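Local coordinates for FdtA domain-containing protein (Helicobacter canadensis MIT 98-5491, PDB 7N67) that probably interconverts 3- and 4-keto forms of a dTDP-linked sugar, as a cupin-type 3,4-ketoisomerase on the route to an unusual formylated sugar, at residues I41-E44 with E48-F51; F66-H71 with R120-G125; S86-L91 with D97-L102. All blocks are in the same frame, centred on the assembly; numbering follows the deposited sequence. Where two conformers were deposited one is given.

Interaction 1: I41-E44 with E48-F51. With TYD (thymidine-5'-diphosphate), chain E.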
loop_
_atom_site.group_PDB
_atom_site.type_symbol
_atom_site.label_atom_id
_atom_site.label_comp_id
_atom_site.label_asym_id
_atom_site.label_seq_id
_atom_site.Cartn_x
_atom_site.Cartn_y
_atom_site.Cartn_z
ATOM N N ILE B 41 14.555 2.438 8.644
ATOM C CA ILE B 41 15.370 1.257 9.027
ATOM C C ILE B 41 16.587 1.235 8.107
ATOM O O ILE B 41 16.421 1.457 6.895
ATOM C CB ILE B 41 14.514 -0.012 8.935
ATOM C CG1 ILE B 41 13.456 -0.026 10.038
ATOM C CG2 ILE B 41 15.389 -1.254 8.952
ATOM C CD1 ILE B 41 12.408 -1.107 9.856
ATOM N N ALA B 42 17.772 1.051 8.685
ATOM C CA ALA B 42 19.046 0.961 7.941
ATOM C C ALA B 42 19.639 -0.431 8.182
ATOM O O ALA B 42 19.700 -0.848 9.350
ATOM C CB ALA B 42 19.964 2.088 8.349
ATOM N N LEU B 43 20.005 -1.128 7.105
ATOM C CA LEU B 43 20.577 -2.496 7.165
ATOM C C LEU B 43 21.909 -2.509 6.411
ATOM O O LEU B 43 21.910 -2.249 5.177
ATOM C CB LEU B 43 19.570 -3.508 6.594
ATOM C CG LEU B 43 18.186 -3.490 7.247
ATOM C CD1 LEU B 43 17.274 -4.523 6.608
ATOM C CD2 LEU B 43 18.259 -3.732 8.734
ATOM N N GLU B 44 22.988 -2.814 7.142
ATOM C CA GLU B 44 24.392 -2.805 6.646
ATOM C C GLU B 44 24.963 -4.230 6.566
ATOM O O GLU B 44 24.633 -5.059 7.417
ATOM C CB GLU B 44 25.256 -1.962 7.585
ATOM C CG GLU B 44 24.672 -0.590 7.876
ATOM C CD GLU B 44 25.721 0.456 8.194
ATOM O OE1 GLU B 44 26.307 0.408 9.292
ATOM O OE2 GLU B 44 25.982 1.267 7.315
ATOM N N GLU B 48 23.562 -5.715 10.691
ATOM C CA GLU B 48 22.173 -6.224 10.861
ATOM C C GLU B 48 21.959 -7.391 9.893
ATOM O O GLU B 48 21.147 -8.257 10.229
ATOM C CB GLU B 48 21.124 -5.140 10.644
ATOM C CG GLU B 48 21.226 -4.009 11.649
ATOM C CD GLU B 48 22.237 -2.939 11.288
ATOM O OE1 GLU B 48 22.799 -2.997 10.161
ATOM O OE2 GLU B 48 22.465 -2.055 12.132
ATOM N N ILE B 49 22.659 -7.388 8.754
ATOM C CA ILE B 49 22.668 -8.475 7.732
ATOM C C ILE B 49 23.954 -9.258 7.923
ATOM O O ILE B 49 25.028 -8.699 7.727
ATOM C CB ILE B 49 22.627 -7.905 6.301
ATOM C CG1 ILE B 49 21.506 -6.884 6.111
ATOM C CG2 ILE B 49 22.553 -9.031 5.279
ATOM C CD1 ILE B 49 20.150 -7.393 6.517
ATOM N N PRO B 50 23.894 -10.563 8.266
ATOM C CA PRO B 50 25.102 -11.338 8.555
ATOM C C PRO B 50 25.717 -11.972 7.294
ATOM O O PRO B 50 26.084 -13.125 7.321
ATOM C CB PRO B 50 24.553 -12.366 9.552
ATOM C CG PRO B 50 23.185 -12.687 8.977
ATOM C CD PRO B 50 22.670 -11.350 8.464
ATOM N N PHE B 51 25.805 -11.193 6.221
ATOM C CA PHE B 51 26.554 -11.514 4.985
ATOM C C PHE B 51 26.726 -10.217 4.190
ATOM O O PHE B 51 26.250 -9.159 4.652
ATOM C CB PHE B 51 25.845 -12.605 4.186
ATOM C CG PHE B 51 24.397 -12.327 3.876
ATOM C CD1 PHE B 51 24.039 -11.415 2.895
ATOM C CD2 PHE B 51 23.382 -13.012 4.538
ATOM C CE1 PHE B 51 22.702 -11.187 2.594
ATOM C CE2 PHE B 51 22.047 -12.777 4.239
ATOM C CZ PHE B 51 21.709 -11.867 3.264
HETATM P PA TYD E . 17.541 11.280 8.097
HETATM O O1A TYD E . 18.855 11.614 7.483
HETATM O O2A TYD E . 16.860 12.305 8.938
HETATM O O3A TYD E . 16.557 10.732 6.966
HETATM P PB TYD E . 16.113 11.242 5.519
HETATM O O1B TYD E . 14.979 10.311 5.096
HETATM O O2B TYD E . 15.656 12.664 5.760
HETATM O O3B TYD E . 17.296 11.158 4.599
HETATM O "O5'" TYD E . 17.674 9.944 8.967
HETATM C "C5'" TYD E . 16.796 9.802 10.100
HETATM C "C4'" TYD E . 17.591 9.183 11.217
HETATM O "O4'" TYD E . 18.086 7.897 10.779
HETATM C "C3'" TYD E . 18.801 10.007 11.658
HETATM O "O3'" TYD E . 18.877 10.056 13.075
HETATM C "C2'" TYD E . 19.979 9.236 11.087
HETATM C "C1'" TYD E . 19.469 7.801 11.071
HETATM N N1 TYD E . 20.103 6.949 10.040
HETATM C C2 TYD E . 20.861 5.873 10.461
HETATM O O2 TYD E . 21.017 5.595 11.644
HETATM N N3 TYD E . 21.442 5.153 9.445
HETATM C C4 TYD E . 21.333 5.380 8.084
HETATM O O4 TYD E . 21.915 4.635 7.284
HETATM C C5 TYD E . 20.515 6.509 7.713
HETATM C C5M TYD E . 20.341 6.821 6.255
HETATM C C6 TYD E . 19.953 7.234 8.693
#

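Interaction 2: F66-H71 with R120-G125. With TYD (thymidine-5'-diphosphate), chain C.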
loop_
_atom_site.group_PDB
_atom_site.type_symbol
_atom_site.label_atom_id
_atom_site.label_comp_id
_atom_site.label_asym_id
_atom_site.label_seq_id
_atom_site.Cartn_x
_atom_site.Cartn_y
_atom_site.Cartn_z
ATOM N N PHE B 66 -2.020 -16.953 -5.701
ATOM C CA PHE B 66 -0.831 -17.247 -6.550
ATOM C C PHE B 66 0.445 -17.247 -5.706
ATOM O O PHE B 66 1.190 -16.269 -5.659
ATOM C CB PHE B 66 -0.805 -16.266 -7.723
ATOM C CG PHE B 66 -1.888 -16.531 -8.742
ATOM C CD1 PHE B 66 -1.656 -17.364 -9.833
ATOM C CD2 PHE B 66 -3.151 -15.975 -8.600
ATOM C CE1 PHE B 66 -2.658 -17.620 -10.762
ATOM C CE2 PHE B 66 -4.148 -16.226 -9.534
ATOM C CZ PHE B 66 -3.906 -17.059 -10.603
ATOM N N PRO B 67 0.741 -18.349 -4.977
ATOM C CA PRO B 67 1.945 -18.426 -4.150
ATOM C C PRO B 67 3.228 -18.471 -4.986
ATOM O O PRO B 67 3.182 -18.817 -6.159
ATOM C CB PRO B 67 1.786 -19.757 -3.394
ATOM C CG PRO B 67 0.932 -20.589 -4.305
ATOM C CD PRO B 67 -0.045 -19.592 -4.904
ATOM N N ARG B 68 4.347 -18.157 -4.345
ATOM C CA ARG B 68 5.672 -18.061 -4.997
ATOM C C ARG B 68 6.688 -18.863 -4.186
ATOM O O ARG B 68 6.299 -19.496 -3.173
ATOM C CB ARG B 68 6.083 -16.596 -5.115
ATOM C CG ARG B 68 5.211 -15.762 -6.040
ATOM C CD ARG B 68 5.764 -14.340 -6.038
ATOM N NE ARG B 68 7.001 -14.294 -6.813
ATOM C CZ ARG B 68 7.109 -13.804 -8.053
ATOM N NH1 ARG B 68 8.277 -13.848 -8.679
ATOM N NH2 ARG B 68 6.060 -13.279 -8.670
ATOM N N GLY B 69 7.942 -18.836 -4.621
ATOM C CA GLY B 69 9.010 -19.651 -4.026
ATOM C C GLY B 69 8.940 -21.069 -4.547
ATOM O O GLY B 69 8.711 -21.250 -5.761
ATOM N N ALA B 70 9.043 -22.043 -3.650
ATOM C CA ALA B 70 9.155 -23.465 -4.004
ATOM C C ALA B 70 10.514 -23.648 -4.685
ATOM O O ALA B 70 10.544 -24.010 -5.896
ATOM C CB ALA B 70 8.006 -23.864 -4.896
ATOM N N HIS B 71 11.585 -23.364 -3.934
ATOM C CA HIS B 71 12.989 -23.659 -4.312
ATOM C C HIS B 71 13.891 -23.705 -3.070
ATOM O O HIS B 71 13.446 -23.365 -1.991
ATOM C CB HIS B 71 13.487 -22.686 -5.396
ATOM C CG HIS B 71 13.128 -21.260 -5.180
ATOM N ND1 HIS B 71 13.845 -20.446 -4.335
ATOM C CD2 HIS B 71 12.179 -20.484 -5.734
ATOM C CE1 HIS B 71 13.337 -19.225 -4.361
ATOM N NE2 HIS B 71 12.306 -19.226 -5.201
ATOM N N ARG B 120 3.277 -17.804 0.597
ATOM C CA ARG B 120 1.851 -17.934 0.205
ATOM C C ARG B 120 0.985 -16.984 1.042
ATOM O O ARG B 120 1.525 -16.302 1.944
ATOM C CB ARG B 120 1.443 -19.397 0.352
ATOM C CG ARG B 120 1.878 -20.029 1.663
ATOM C CD ARG B 120 1.266 -21.403 1.851
ATOM N NE ARG B 120 0.959 -21.657 3.255
ATOM C CZ ARG B 120 1.093 -22.838 3.863
ATOM N NH1 ARG B 120 1.561 -23.889 3.196
ATOM N NH2 ARG B 120 0.772 -22.944 5.144
ATOM N N ASN B 121 -0.300 -16.886 0.694
ATOM C CA ASN B 121 -1.285 -16.014 1.390
ATOM C C ASN B 121 -0.775 -14.568 1.376
ATOM O O ASN B 121 -0.923 -13.865 2.380
ATOM C CB ASN B 121 -1.577 -16.558 2.792
ATOM C CG ASN B 121 -2.092 -17.981 2.723
ATOM O OD1 ASN B 121 -2.909 -18.291 1.859
ATOM N ND2 ASN B 121 -1.621 -18.852 3.607
ATOM N N PHE B 122 -0.153 -14.167 0.270
ATOM C CA PHE B 122 0.216 -12.767 -0.005
ATOM C C PHE B 122 -1.066 -11.958 0.092
ATOM O O PHE B 122 -2.026 -12.347 -0.560
ATOM C CB PHE B 122 0.800 -12.592 -1.405
ATOM C CG PHE B 122 2.277 -12.857 -1.522
ATOM C CD1 PHE B 122 2.747 -13.949 -2.240
ATOM C CD2 PHE B 122 3.196 -11.994 -0.937
ATOM C CE1 PHE B 122 4.107 -14.176 -2.359
ATOM C CE2 PHE B 122 4.553 -12.230 -1.050
ATOM C CZ PHE B 122 5.006 -13.317 -1.758
ATOM N N SER B 123 -1.075 -10.861 0.840
ATOM C CA SER B 123 -2.157 -9.861 0.712
ATOM C C SER B 123 -2.050 -9.243 -0.684
ATOM O O SER B 123 -0.956 -9.213 -1.253
ATOM C CB SER B 123 -2.133 -8.830 1.805
ATOM O OG SER B 123 -0.862 -8.238 1.921
ATOM N N TYR B 124 -3.161 -8.772 -1.218
ATOM C CA TYR B 124 -3.242 -8.304 -2.615
ATOM C C TYR B 124 -2.346 -7.067 -2.772
ATOM O O TYR B 124 -2.502 -6.067 -2.020
ATOM C CB TYR B 124 -4.698 -8.078 -3.004
ATOM C CG TYR B 124 -4.878 -7.831 -4.470
ATOM C CD1 TYR B 124 -5.198 -8.875 -5.331
ATOM C CD2 TYR B 124 -4.661 -6.570 -4.997
ATOM C CE1 TYR B 124 -5.336 -8.663 -6.693
ATOM C CE2 TYR B 124 -4.791 -6.340 -6.354
ATOM C CZ TYR B 124 -5.143 -7.387 -7.193
ATOM O OH TYR B 124 -5.277 -7.159 -8.523
ATOM N N GLY B 125 -1.383 -7.174 -3.695
ATOM C CA GLY B 125 -0.398 -6.123 -3.993
ATOM C C GLY B 125 0.714 -6.046 -2.957
ATOM O O GLY B 125 1.465 -5.069 -3.026
HETATM P PA TYD C . 11.150 -17.023 -9.293
HETATM O O1A TYD C . 12.280 -17.846 -8.780
HETATM O O2A TYD C . 10.063 -17.695 -10.060
HETATM O O3A TYD C . 10.545 -16.157 -8.095
HETATM P PB TYD C . 10.057 -16.481 -6.609
HETATM O O1B TYD C . 9.405 -15.192 -6.112
HETATM O O2B TYD C . 9.071 -17.614 -6.790
HETATM O O3B TYD C . 11.252 -16.873 -5.789
HETATM O "O5'" TYD C . 11.717 -15.828 -10.192
HETATM C "C5'" TYD C . 10.872 -15.341 -11.253
HETATM C "C4'" TYD C . 11.753 -15.057 -12.439
HETATM O "O4'" TYD C . 12.737 -14.067 -12.064
HETATM C "C3'" TYD C . 12.513 -16.276 -12.963
HETATM O "O3'" TYD C . 12.451 -16.327 -14.381
HETATM C "C2'" TYD C . 13.939 -16.026 -12.500
HETATM C "C1'" TYD C . 14.022 -14.506 -12.467
HETATM N N1 TYD C . 15.016 -13.979 -11.503
HETATM C C2 TYD C . 16.092 -13.272 -12.001
HETATM O O2 TYD C . 16.248 -13.055 -13.197
HETATM N N3 TYD C . 16.985 -12.846 -11.046
HETATM C C4 TYD C . 16.907 -13.036 -9.678
HETATM O O4 TYD C . 17.791 -12.584 -8.938
HETATM C C5 TYD C . 15.749 -13.769 -9.224
HETATM C C5M TYD C . 15.586 -14.013 -7.751
HETATM C C6 TYD C . 14.876 -14.207 -10.145
#

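Interaction 3: S86-L91 with D97-L102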
loop_
_atom_site.group_PDB
_atom_site.type_symbol
_atom_site.label_atom_id
_atom_site.label_comp_id
_atom_site.label_asym_id
_atom_site.label_seq_id
_atom_site.Cartn_x
_atom_site.Cartn_y
_atom_site.Cartn_z
ATOM N N SER B 86 1.245 -8.511 3.901
ATOM C CA SER B 86 1.607 -9.732 4.647
ATOM C C SER B 86 1.844 -10.853 3.659
ATOM O O SER B 86 1.218 -10.862 2.558
ATOM C CB SER B 86 0.519 -10.136 5.623
ATOM O OG SER B 86 -0.669 -10.544 4.941
ATOM N N CYS B 87 2.639 -11.818 4.081
ATOM C CA CYS B 87 2.562 -13.164 3.492
ATOM C C CYS B 87 2.998 -14.204 4.519
ATOM O O CYS B 87 3.451 -13.823 5.610
ATOM C CB CYS B 87 3.337 -13.216 2.185
ATOM S SG CYS B 87 5.026 -13.810 2.374
ATOM N N GLU B 88 2.763 -15.470 4.191
ATOM C CA GLU B 88 3.160 -16.621 5.024
ATOM C C GLU B 88 4.384 -17.277 4.384
ATOM O O GLU B 88 4.226 -17.911 3.324
ATOM C CB GLU B 88 1.988 -17.589 5.169
ATOM C CG GLU B 88 2.275 -18.665 6.189
ATOM C CD GLU B 88 1.209 -19.735 6.267
ATOM O OE1 GLU B 88 1.517 -20.836 6.774
ATOM O OE2 GLU B 88 0.081 -19.465 5.806
ATOM N N ILE B 89 5.548 -17.138 5.018
ATOM C CA ILE B 89 6.782 -17.881 4.620
ATOM C C ILE B 89 6.680 -19.293 5.184
ATOM O O ILE B 89 6.473 -19.407 6.393
ATOM C CB ILE B 89 8.082 -17.202 5.089
ATOM C CG1 ILE B 89 8.096 -15.691 4.830
ATOM C CG2 ILE B 89 9.274 -17.894 4.446
ATOM C CD1 ILE B 89 7.806 -15.313 3.408
ATOM N N VAL B 90 6.824 -20.307 4.326
ATOM C CA VAL B 90 6.833 -21.746 4.723
ATOM C C VAL B 90 8.219 -22.318 4.417
ATOM O O VAL B 90 8.628 -22.326 3.239
ATOM C CB VAL B 90 5.729 -22.572 4.032
ATOM C CG1 VAL B 90 5.621 -23.961 4.645
ATOM C CG2 VAL B 90 4.378 -21.875 4.069
ATOM N N LEU B 91 8.865 -22.815 5.467
ATOM C CA LEU B 91 10.283 -23.234 5.529
ATOM C C LEU B 91 10.339 -24.739 5.791
ATOM O O LEU B 91 9.620 -25.241 6.683
ATOM C CB LEU B 91 10.971 -22.483 6.670
ATOM C CG LEU B 91 11.131 -20.978 6.481
ATOM C CD1 LEU B 91 12.005 -20.412 7.593
ATOM C CD2 LEU B 91 11.707 -20.652 5.101
ATOM N N ASP B 97 7.251 -28.626 7.853
ATOM C CA ASP B 97 7.019 -27.199 7.529
ATOM C C ASP B 97 6.986 -26.358 8.817
ATOM O O ASP B 97 6.308 -26.784 9.786
ATOM C CB ASP B 97 5.710 -27.038 6.754
ATOM C CG ASP B 97 5.784 -27.379 5.267
ATOM O OD1 ASP B 97 6.895 -27.725 4.751
ATOM O OD2 ASP B 97 4.714 -27.274 4.621
ATOM N N LYS B 98 7.719 -25.229 8.830
ATOM C CA LYS B 98 7.598 -24.108 9.808
ATOM C C LYS B 98 7.009 -22.897 9.079
ATOM O O LYS B 98 7.627 -22.445 8.087
ATOM C CB LYS B 98 8.960 -23.745 10.405
ATOM C CG LYS B 98 8.962 -23.469 11.901
ATOM C CD LYS B 98 8.811 -22.011 12.275
ATOM C CE LYS B 98 8.736 -21.782 13.773
ATOM N NZ LYS B 98 7.407 -22.128 14.328
ATOM N N SER B 99 5.840 -22.418 9.510
ATOM C CA SER B 99 5.220 -21.171 8.998
ATOM C C SER B 99 5.764 -19.978 9.783
ATOM O O SER B 99 5.816 -20.065 11.013
ATOM C CB SER B 99 3.736 -21.244 9.060
ATOM O OG SER B 99 3.263 -21.934 7.914
ATOM N N ILE B 100 6.221 -18.932 9.095
ATOM C CA ILE B 100 6.544 -17.618 9.727
ATOM C C ILE B 100 5.744 -16.551 9.000
ATOM O O ILE B 100 5.931 -16.391 7.779
ATOM C CB ILE B 100 8.047 -17.307 9.713
ATOM C CG1 ILE B 100 8.819 -18.334 10.539
ATOM C CG2 ILE B 100 8.306 -15.893 10.210
ATOM C CD1 ILE B 100 10.019 -18.885 9.819
ATOM N N ILE B 101 4.867 -15.872 9.722
ATOM C CA ILE B 101 4.077 -14.748 9.153
ATOM C C ILE B 101 4.935 -13.495 9.252
ATOM O O ILE B 101 5.376 -13.195 10.361
ATOM C CB ILE B 101 2.719 -14.579 9.855
ATOM C CG1 ILE B 101 1.763 -15.698 9.440
ATOM C CG2 ILE B 101 2.155 -13.198 9.561
ATOM C CD1 ILE B 101 1.181 -16.472 10.595
ATOM N N LEU B 102 5.171 -12.847 8.109
ATOM C CA LEU B 102 5.715 -11.479 8.020
ATOM C C LEU B 102 4.566 -10.547 7.627
ATOM O O LEU B 102 3.970 -10.765 6.551
ATOM C CB LEU B 102 6.839 -11.456 6.990
ATOM C CG LEU B 102 8.027 -12.370 7.274
ATOM C CD1 LEU B 102 9.045 -12.268 6.138
ATOM C CD2 LEU B 102 8.677 -12.067 8.617
#

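Interaction 1: I41-E44 with E48-F51
Glu48 folds its side chain back over the end of strand 38-44 and receives the amide of Glu44: Glu44 N to Glu48 OE1 is 3.0 Å, with an N-H...O angle of 162°, and the donor meets OE1 almost head-on. The bend responsible lies at chi2 (84°), which turns the carboxylate out of the line of the chain and back toward the strand. Just after it, the amide of Ile49 makes a second, weak bond, Ile49 N to Glu44 O, at 3.3 Å. The backbone N and O of Glu44 are thus both engaged by the 48-51 segment.

The apolar part rests on Leu43. Its CD2 meets the CB of Glu48 at 3.7 Å, while its CB lies 3.9 Å from CG1 of Ile49, the two side chains crossing at about a right angle. Ile49 turns its other branch, CG2, over one face of the Phe51 ring, toward the rim. Ile81 and Val79 of strand 78-84 and Leu131 of strand 127-132 pack around Leu43 and Ile49.

Glu44 and Glu48 run side by side in the same direction, their carboxylate planes 45° apart and their OE1 atoms 5.0 Å from each other. Glu44 OE2 has its own donor, the backbone N of Tyr136 of the second subunit, a dTDP-binding residue there.

On the strand, Ala42 CB comes within 3.4 Å of O4 on the thymine of a dTDP whose diphosphate is held largely by that second subunit. Residues 41-44 also form an antiparallel ladder with a strand of the same partner, so this is an edge strand of a cupin beta-sandwich continued across the interface with the second subunit, at the nucleotide site.

Interaction 2: F66-H71 with R120-G125
Pro67 and Arg120 meet where strand 68-73 of the cupin beta-sandwich begins and strand 116-120 ends, and the diphosphate site begins with the next residue, Arg68. No hydrogen bond joins the two segments; van der Waals packing holds them together. Pro67 CB touches Arg120 CB at 3.8 Å. Beside this pair, the Phe122 ring presents CE1 to the aliphatic stem of Arg68, at 4.0 Å from Arg68 CD. The two side chains cross at about a right angle, guanidinium and ring planes 79° apart, and CE1 meets CD and CG, so the ring bears on the stem, not the charged end.

Most of the polar bonds of Arg68, Gly69 and His71 go to the dTDP. The Arg68 chain is straight through CD and then turns at chi3 (74°), which brings NE and NH1 round to the beta-phosphate, with O1B lying at the guanidinium edge and in its plane. Arg68 NE gives O1B a bond of 2.7 Å; NH1 adds a weak one to the same oxygen and another to the bridging O3A, 3.3 Å away. NH2 is taken by the carbonyl of Arg37 of the second subunit, which fixes the rotation of the group.

Backbone geometry supplies the next donor. Ala70 and His71 both face Arg117 in a G1 beta bulge, and just ahead of it Gly69 N reaches O2B of the diphosphate at 2.7 Å. His71 ND1 pairs with His73, and from the other side of the ring His71 NE2 donates to phosphate oxygen O3B at 2.6 Å, with an N-H...O angle of 160°.

Interaction 3: S86-L91 with D97-L102
The Asp97 carboxylate has a methyl of Val90 over one face, Val90 CG1 standing 3.5 Å from Asp97 CG, while its OD1 bonds to Asn92 ND2. The second flat group, the carboxylate of Glu88, is reached by an extended chain whose CG lies opposite the backbone N (chi1 -171°). Its OE1 forms a salt bridge with Arg120 NH2 and its OE2 bonds to Asn121 ND2. Ser99 OG also approaches OE1, but so closely that the length is doubtful.

Between the strands runs a regular antiparallel ladder. Cys87 with Leu102, Ile89 with Ile100 and Leu91 with Lys98 are hydrogen-bonded pairs, each contributing two bonds; Ile100 N to Ile89 O, at 2.8 Å and 172°, is nearly straight. Glu88-Ile101 and Val90-Ser99 are the non-hydrogen-bonded pairs.

On the face carrying Ile89, Leu91, Ile100 and Leu102, side chains meet diagonally: the methyls Leu91 CD1 and Ile100 CD1 at 3.4 Å, and the methylene Ile89 CG1 with the methyl Leu102 CD1 at 3.8 Å. Within this chain the hairpin edges its sheet: strand 87-92 lies between strands 98-102 and 116-120, and its apolar face packs on Leu109 and Ile107 of strand 107-111 in the opposing sheet.

In the fold
Along the chain interaction 1 comes first and is closed before the others begin; residues 66-71 open interaction 2, the whole hairpin of interaction 3 follows, and residues 120-125 complete interaction 2. Interactions 2 and 3 have centres 10 Å apart, reach the same five-stranded sheet and touch, with residues 120-122 lying against strand 87-92. Interaction 1 involves the edge of the six-stranded sheet, on the opposite side of the chain's centre, its centre about 24 Å from that of interaction 2 and about 21 Å from that of interaction 3. Each chain therefore serves two nucleotide sites: interaction 2 binds one dTDP directly, while interaction 1 borders the dTDP held chiefly by the second subunit.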